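Slr1438 protein (Synechocystis sp., PDB 3K25) is of uncertain function but probably binds carbohydrate and may act as a sugar isomerase of the aldose 1-epimerase type. Local coordinates at residues 39-44 and 139-144; 147-150 and 156-159; 242-245 and 250-253. All coordinates share one frame; numbering follows the deposited sequence.

Contact 1 of 3, residues 39-44 and 139-144; sequences TVQGQP and QGHSLR
Val40 meets the imidazole of His141 at the ring's edge. Its CG1 methyl lies 3.6 Å from His141 ND1, near the plane of the ring, and Val40 CB lies in that plane. This is an apolar touch on a polar ring, with no bond between the two segments. The valine is turned so that CG1 stands anti to the carbonyl carbon (chi1 -85°). The bond to CB points toward the other segment, and the methyl rests beside the nitrogen.

The packed part is Val40. It is buried, with Val286 and Ile45 as further neighbours. The outer part is looser. Gln41 is exposed and adds just the flank of its chain, with CG 4.2 Å from His141 CE1. His141 is partly exposed, between buried Val40 and exposed Gln41.

Both segments turn back sharply here. Residues 40-43 form a type I' beta turn, and Val40 N bonds to Gln43 O at 3.2 Å. In the other segment Ser142 N bonds to Gln139 O at 2.9 Å, closing the turn that holds Gly140 and His141.

The contact thus joins two hairpin ends from different sheets. Strands 34-40 and 43-44 belong to a four-stranded antiparallel sheet. Strand 142-151 lies in a larger one between strands 130-139 and 276-287, and Val286 of the latter packs against both Val40 and His141.

Contact 2 of 3, residues 147-150 and 156-159; sequences QRIA and RMPF
Ile149 faces Met157 and Phe159 across the inside of a beta sandwich. The fold is the one expected of the galactose mutarotase clan. Strand 142-151 belongs to one antiparallel sheet and strand 157-168 to another. The axes of the two short segments come within 9.9 Å, too far for backbone pairing, so the side chains fill the gap.

The CG2 methyl of Ile149 is the centre of the contact. It stands anti to the backbone N and lies over the Phe159 ring. CG2 sits 4.0 Å from the ring centroid, 10° off the normal, which is a CH-pi contact over the face. Ile149 CG1 lies farther out on the same ring, 4.1 Å from Phe159 CE2. The phenylalanine holds CG between its backbone N and carbonyl carbon. This first torsion (chi1 82°) carries the ring toward the isoleucine, and the second, near a right angle, turns its face to CG2. An alanine in place of Phe159 would remove the ring and is likely to open a gap under Ile149, whose CG2 would lose its aromatic partner.

Met157, a selenomethionine, reaches in from beside the ring. Its chain runs extended as far as SE, then bends at the last torsion (76°). The bend brings CE to 3.6 Å from Ile149 CG2, and the two side chains cross at about a right angle. Phe126, Phe128 and Phe130 pack on the same methionine, and Val272 touches both it and Phe159. The same Met157 CE also lies 3.8 Å from the carbonyl oxygen Ala150 O.

Contact 3 of 3, residues 242-245 and 250-253; sequences LWTV and YLCL
Tyr250 sets its ring against Trp243. Its CG sits between the backbone N and the carbonyl carbon (chi1 67°), which helps bring the ring to the indole. The rings meet obliquely, planes at 57°. Tyr250 CE2 lies over one face of the indole, 3.7 Å from Trp243 CD1. The tyrosine hydroxyl comes near the indole nitrogen, but the angle is too poor for a bond. Tyr250 O receives a long, weak bond from Thr244 OG1, whose stronger partner is Lys172 NZ.

The Leu251 CD1 methyl packs 3.8 Å from Leu242 CD2 and also touches Thr244 CB.

Cys252 faces Trp243 as a hydrogen-bonded antiparallel pair. Cys252 N bonds to Trp243 O at 2.9 Å, nearly straight (172°) and in the carbonyl plane. The return bond, Trp243 N to Cys252 O, is 3.1 Å long and more bent, with its donor tilted from the plane. The thiol lies obliquely by the indole, with SG 3.6 Å from Trp243 CD1. His164 adjoins both Trp243 and Cys252.

Leu253 and Leu242 form a non-hydrogen-bonded antiparallel pair, and their CD1 methyls meet at 4.2 Å.

Leu242 and Leu253 lie on one face, Trp243 and Cys252 on the other. The Leu251 side chain ends near Leu242, and the Tyr250 ring near Trp243. This is an antiparallel beta hairpin, flanked by strands 205-210 and 157-168 in a sheet of the galactose mutarotase-like sandwich.

Overall arrangement
The three contacts follow one another along the chain, and none nests within or crosses another. Contact 1 closes a long loop of 94 residues and ties the four-stranded N-terminal sheet to the hairpin end of strand 142-151. That strand runs on to contact 2, about 30 Å away between centres. Contact 2 closes a short connection of five residues, where the chain leaves one large sheet for the other. Contact 3 closes a hairpin of four intervening residues within the second large sheet. Its strand 250-256 neighbours strand 157-168 of contact 2. Contacts 2 and 3 lie on opposite sides of the chain's centre, about 27 Å apart between centres.

Contact 1 of 3, residues 39-44 and 139-144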
loop_
_atom_site.group_PDB
_atom_site.type_symbol
_atom_site.label_atom_id
_atom_site.label_comp_id
_atom_site.label_asym_id
_atom_site.label_seq_id
_atom_site.Cartn_x
_atom_site.Cartn_y
_atom_site.Cartn_z
ATOM N N THR A 39 -9.772 10.173 -7.995
ATOM C CA THR A 39 -10.956 10.170 -8.871
ATOM C C THR A 39 -10.644 10.387 -10.344
ATOM O O THR A 39 -9.805 11.208 -10.715
ATOM C CB THR A 39 -12.012 11.233 -8.483
ATOM O OG1 THR A 39 -11.453 12.549 -8.613
ATOM C CG2 THR A 39 -12.502 11.002 -7.079
ATOM N N VAL A 40 -11.346 9.624 -11.170
ATOM C CA VAL A 40 -11.220 9.680 -12.617
ATOM C C VAL A 40 -12.600 10.003 -13.162
ATOM O O VAL A 40 -13.528 9.210 -13.040
ATOM C CB VAL A 40 -10.750 8.336 -13.171
ATOM C CG1 VAL A 40 -9.241 8.256 -13.102
ATOM C CG2 VAL A 40 -11.346 7.204 -12.340
ATOM N N GLN A 41 -12.732 11.180 -13.759
ATOM C CA GLN A 41 -14.010 11.613 -14.305
ATOM C C GLN A 41 -15.005 11.776 -13.169
ATOM O O GLN A 41 -16.210 11.627 -13.361
ATOM C CB GLN A 41 -14.545 10.600 -15.317
ATOM C CG GLN A 41 -13.636 10.398 -16.509
ATOM C CD GLN A 41 -14.221 9.447 -17.528
ATOM O OE1 GLN A 41 -14.535 8.297 -17.216
ATOM N NE2 GLN A 41 -14.371 9.920 -18.759
ATOM N N GLY A 42 -14.487 12.054 -11.978
ATOM C CA GLY A 42 -15.352 12.262 -10.827
ATOM C C GLY A 42 -15.780 11.029 -10.055
ATOM O O GLY A 42 -16.387 11.141 -8.986
ATOM N N GLN A 43 -15.479 9.851 -10.587
ATOM C CA GLN A 43 -15.842 8.626 -9.899
ATOM C C GLN A 43 -14.684 8.164 -9.000
ATOM O O GLN A 43 -13.521 8.132 -9.418
ATOM C CB GLN A 43 -16.222 7.549 -10.919
ATOM C CG GLN A 43 -15.135 7.243 -11.931
ATOM C CD GLN A 43 -15.655 6.500 -13.148
ATOM O OE1 GLN A 43 -16.332 5.476 -13.024
ATOM N NE2 GLN A 43 -15.335 7.011 -14.334
ATOM N N PRO A 44 -14.994 7.830 -7.737
ATOM C CA PRO A 44 -14.013 7.371 -6.746
ATOM C C PRO A 44 -13.419 6.003 -7.048
ATOM O O PRO A 44 -14.094 4.978 -6.951
ATOM C CB PRO A 44 -14.811 7.364 -5.447
ATOM C CG PRO A 44 -16.193 7.018 -5.915
ATOM C CD PRO A 44 -16.340 7.899 -7.139
ATOM N N GLN A 139 -1.177 10.356 -14.288
ATOM C CA GLN A 139 -1.449 10.690 -15.681
ATOM C C GLN A 139 -2.629 9.885 -16.190
ATOM O O GLN A 139 -2.851 8.748 -15.772
ATOM C CB GLN A 139 -0.273 10.395 -16.613
ATOM C CG GLN A 139 -0.784 10.163 -18.053
ATOM C CD GLN A 139 0.271 9.703 -19.041
ATOM O OE1 GLN A 139 1.089 8.825 -18.742
ATOM N NE2 GLN A 139 0.241 10.279 -20.244
ATOM N N GLY A 140 -3.367 10.489 -17.117
ATOM C CA GLY A 140 -4.507 9.832 -17.713
ATOM C C GLY A 140 -5.353 9.077 -16.717
ATOM O O GLY A 140 -5.946 9.676 -15.830
ATOM N N HIS A 141 -5.406 7.758 -16.855
ATOM C CA HIS A 141 -6.218 6.956 -15.957
ATOM C C HIS A 141 -5.401 6.034 -15.069
ATOM O O HIS A 141 -5.865 4.960 -14.678
ATOM C CB HIS A 141 -7.228 6.142 -16.768
ATOM C CG HIS A 141 -8.307 6.970 -17.393
ATOM N ND1 HIS A 141 -9.311 7.565 -16.659
ATOM C CD2 HIS A 141 -8.531 7.317 -18.684
ATOM C CE1 HIS A 141 -10.107 8.241 -17.470
ATOM N NE2 HIS A 141 -9.655 8.107 -18.703
ATOM N N SER A 142 -4.190 6.451 -14.724
ATOM C CA SER A 142 -3.370 5.603 -13.881
ATOM C C SER A 142 -2.522 6.331 -12.852
ATOM O O SER A 142 -2.270 7.536 -12.958
ATOM C CB SER A 142 -2.460 4.731 -14.753
ATOM O OG SER A 142 -1.448 5.502 -15.377
ATOM N N LEU A 143 -2.091 5.571 -11.850
ATOM C CA LEU A 143 -1.230 6.071 -10.787
ATOM C C LEU A 143 -0.037 5.149 -10.669
ATOM O O LEU A 143 -0.189 3.941 -10.457
ATOM C CB LEU A 143 -1.950 6.106 -9.443
ATOM C CG LEU A 143 -1.000 6.487 -8.306
ATOM C CD1 LEU A 143 -0.194 7.720 -8.658
ATOM C CD2 LEU A 143 -1.814 6.714 -7.065
ATOM N N ARG A 144 1.149 5.725 -10.804
ATOM C CA ARG A 144 2.390 4.967 -10.720
ATOM C C ARG A 144 3.185 5.504 -9.546
ATOM O O ARG A 144 3.293 6.716 -9.364
ATOM C CB ARG A 144 3.212 5.142 -12.007
ATOM C CG ARG A 144 4.469 4.285 -12.070
ATOM C CD ARG A 144 5.370 4.660 -13.255
ATOM N NE ARG A 144 6.413 3.658 -13.501
ATOM C CZ ARG A 144 6.162 2.407 -13.884
ATOM N NH1 ARG A 144 4.903 2.011 -14.065
ATOM N NH2 ARG A 144 7.160 1.551 -14.087
#

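Contact 2 of 3, residues 147-150 and 156-159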
loop_
_atom_site.group_PDB
_atom_site.type_symbol
_atom_site.label_atom_id
_atom_site.label_comp_id
_atom_site.label_asym_id
_atom_site.label_seq_id
_atom_site.Cartn_x
_atom_site.Cartn_y
_atom_site.Cartn_z
ATOM N N GLN A 147 9.683 3.635 -6.202
ATOM C CA GLN A 147 10.398 3.629 -4.943
ATOM C C GLN A 147 11.878 3.386 -5.110
ATOM O O GLN A 147 12.304 2.679 -6.020
ATOM C CB GLN A 147 9.854 2.528 -4.015
ATOM C CG GLN A 147 8.336 2.343 -3.987
ATOM C CD GLN A 147 7.837 1.487 -5.144
ATOM O OE1 GLN A 147 8.399 0.433 -5.428
ATOM N NE2 GLN A 147 6.770 1.932 -5.809
ATOM N N ARG A 148 12.649 3.998 -4.218
ATOM C CA ARG A 148 14.085 3.795 -4.153
ATOM C C ARG A 148 14.278 3.501 -2.668
ATOM O O ARG A 148 13.984 4.336 -1.816
ATOM C CB ARG A 148 14.884 5.038 -4.555
ATOM C CG ARG A 148 16.393 4.771 -4.599
ATOM C CD ARG A 148 17.215 5.987 -5.027
ATOM N NE ARG A 148 16.956 7.151 -4.179
ATOM C CZ ARG A 148 17.647 8.288 -4.209
ATOM N NH1 ARG A 148 18.665 8.429 -5.047
ATOM N NH2 ARG A 148 17.316 9.290 -3.403
ATOM N N ILE A 149 14.707 2.287 -2.363
ATOM C CA ILE A 149 14.937 1.891 -0.984
ATOM C C ILE A 149 16.447 1.976 -0.803
ATOM O O ILE A 149 17.209 1.250 -1.446
ATOM C CB ILE A 149 14.439 0.441 -0.717
ATOM C CG1 ILE A 149 12.960 0.313 -1.100
ATOM C CG2 ILE A 149 14.578 0.092 0.758
ATOM C CD1 ILE A 149 12.688 0.319 -2.584
ATOM N N ALA A 150 16.890 2.882 0.058
ATOM C CA ALA A 150 18.319 3.027 0.258
ATOM C C ALA A 150 18.786 2.639 1.643
ATOM O O ALA A 150 18.072 2.784 2.636
ATOM C CB ALA A 150 18.756 4.467 -0.057
ATOM N N ARG A 156 24.307 -4.811 5.571
ATOM C CA ARG A 156 23.131 -5.249 4.824
ATOM C C ARG A 156 21.836 -4.939 5.563
ATOM O O ARG A 156 21.760 -5.041 6.792
ATOM C CB ARG A 156 23.185 -6.749 4.566
ATOM C CG ARG A 156 24.495 -7.238 4.031
ATOM C CD ARG A 156 24.375 -8.690 3.670
ATOM N NE ARG A 156 23.531 -8.881 2.495
ATOM C CZ ARG A 156 22.506 -9.725 2.440
ATOM N NH1 ARG A 156 22.184 -10.455 3.500
ATOM N NH2 ARG A 156 21.818 -9.863 1.314
HETATM N N MSE A 157 20.809 -4.575 4.804
HETATM C CA MSE A 157 19.526 -4.234 5.391
HETATM C C MSE A 157 18.423 -5.132 4.858
HETATM O O MSE A 157 18.111 -5.117 3.669
HETATM C CB MSE A 157 19.198 -2.773 5.091
HETATM C CG MSE A 157 17.867 -2.304 5.637
HETATM SE SE MSE A 157 17.480 -0.479 5.103
HETATM C CE MSE A 157 16.980 -0.835 3.257
ATOM N N PRO A 158 17.837 -5.955 5.731
ATOM C CA PRO A 158 16.770 -6.821 5.248
ATOM C C PRO A 158 15.505 -5.986 5.334
ATOM O O PRO A 158 15.427 -5.079 6.159
ATOM C CB PRO A 158 16.793 -7.965 6.251
ATOM C CG PRO A 158 17.101 -7.265 7.525
ATOM C CD PRO A 158 18.181 -6.269 7.130
ATOM N N PHE A 159 14.526 -6.258 4.484
ATOM C CA PHE A 159 13.289 -5.490 4.540
ATOM C C PHE A 159 12.174 -6.062 3.677
ATOM O O PHE A 159 12.376 -6.948 2.851
ATOM C CB PHE A 159 13.530 -4.039 4.103
ATOM C CG PHE A 159 13.537 -3.858 2.616
ATOM C CD1 PHE A 159 14.686 -4.138 1.870
ATOM C CD2 PHE A 159 12.365 -3.481 1.942
ATOM C CE1 PHE A 159 14.671 -4.047 0.468
ATOM C CE2 PHE A 159 12.334 -3.390 0.541
ATOM C CZ PHE A 159 13.489 -3.673 -0.200
#

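Contact 3 of 3, residues 242-245 and 250-253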
loop_
_atom_site.group_PDB
_atom_site.type_symbol
_atom_site.label_atom_id
_atom_site.label_comp_id
_atom_site.label_asym_id
_atom_site.label_seq_id
_atom_site.Cartn_x
_atom_site.Cartn_y
_atom_site.Cartn_z
ATOM N N LEU A 242 -5.200 -10.120 -0.700
ATOM C CA LEU A 242 -6.558 -9.659 -0.966
ATOM C C LEU A 242 -7.328 -9.507 0.345
ATOM O O LEU A 242 -7.523 -10.474 1.065
ATOM C CB LEU A 242 -7.262 -10.630 -1.903
ATOM C CG LEU A 242 -8.592 -10.088 -2.411
ATOM C CD1 LEU A 242 -8.801 -10.508 -3.858
ATOM C CD2 LEU A 242 -9.715 -10.574 -1.500
ATOM N N TRP A 243 -7.752 -8.280 0.644
ATOM C CA TRP A 243 -8.467 -7.934 1.880
ATOM C C TRP A 243 -9.852 -7.379 1.555
ATOM O O TRP A 243 -10.014 -6.575 0.636
ATOM C CB TRP A 243 -7.639 -6.883 2.632
ATOM C CG TRP A 243 -8.219 -6.238 3.902
ATOM C CD1 TRP A 243 -8.072 -4.917 4.292
ATOM C CD2 TRP A 243 -8.881 -6.890 4.987
ATOM N NE1 TRP A 243 -8.591 -4.724 5.548
ATOM C CE2 TRP A 243 -9.095 -5.915 6.000
ATOM C CE3 TRP A 243 -9.310 -8.200 5.212
ATOM C CZ2 TRP A 243 -9.714 -6.217 7.209
ATOM C CZ3 TRP A 243 -9.925 -8.498 6.417
ATOM C CH2 TRP A 243 -10.121 -7.508 7.401
ATOM N N THR A 244 -10.853 -7.810 2.309
ATOM C CA THR A 244 -12.215 -7.336 2.101
ATOM C C THR A 244 -13.123 -7.841 3.211
ATOM O O THR A 244 -12.937 -8.945 3.719
ATOM C CB THR A 244 -12.769 -7.795 0.731
ATOM O OG1 THR A 244 -14.138 -7.391 0.608
ATOM C CG2 THR A 244 -12.674 -9.301 0.588
ATOM N N VAL A 245 -14.092 -7.021 3.604
ATOM C CA VAL A 245 -15.019 -7.407 4.663
ATOM C C VAL A 245 -16.457 -7.020 4.345
ATOM O O VAL A 245 -16.721 -6.029 3.650
ATOM C CB VAL A 245 -14.641 -6.765 6.027
ATOM C CG1 VAL A 245 -13.192 -7.068 6.368
ATOM C CG2 VAL A 245 -14.892 -5.270 5.988
ATOM N N TYR A 250 -14.903 -1.844 -0.143
ATOM C CA TYR A 250 -13.559 -1.795 -0.706
ATOM C C TYR A 250 -12.977 -3.186 -0.919
ATOM O O TYR A 250 -13.314 -4.137 -0.209
ATOM C CB TYR A 250 -12.616 -0.990 0.202
ATOM C CG TYR A 250 -12.318 -1.604 1.563
ATOM C CD1 TYR A 250 -12.920 -1.108 2.719
ATOM C CD2 TYR A 250 -11.395 -2.646 1.695
ATOM C CE1 TYR A 250 -12.606 -1.628 3.976
ATOM C CE2 TYR A 250 -11.074 -3.176 2.948
ATOM C CZ TYR A 250 -11.680 -2.658 4.085
ATOM O OH TYR A 250 -11.334 -3.141 5.327
ATOM N N LEU A 251 -12.099 -3.297 -1.904
ATOM C CA LEU A 251 -11.441 -4.559 -2.197
ATOM C C LEU A 251 -9.954 -4.266 -2.351
ATOM O O LEU A 251 -9.548 -3.530 -3.245
ATOM C CB LEU A 251 -11.990 -5.170 -3.488
ATOM C CG LEU A 251 -11.357 -6.487 -3.946
ATOM C CD1 LEU A 251 -11.549 -7.548 -2.885
ATOM C CD2 LEU A 251 -11.984 -6.925 -5.253
ATOM N N CYS A 252 -9.146 -4.831 -1.464
ATOM C CA CYS A 252 -7.706 -4.619 -1.513
ATOM C C CYS A 252 -7.002 -5.705 -2.337
ATOM O O CYS A 252 -7.140 -6.893 -2.073
ATOM C CB CYS A 252 -7.123 -4.595 -0.087
ATOM S SG CYS A 252 -7.802 -3.330 1.062
ATOM N N LEU A 253 -6.270 -5.283 -3.355
ATOM C CA LEU A 253 -5.503 -6.186 -4.200
ATOM C C LEU A 253 -4.115 -5.605 -3.970
ATOM O O LEU A 253 -3.695 -4.689 -4.671
ATOM C CB LEU A 253 -5.926 -6.034 -5.660
ATOM C CG LEU A 253 -5.461 -7.151 -6.591
ATOM C CD1 LEU A 253 -5.886 -8.478 -6.008
ATOM C CD2 LEU A 253 -6.057 -6.967 -7.979
#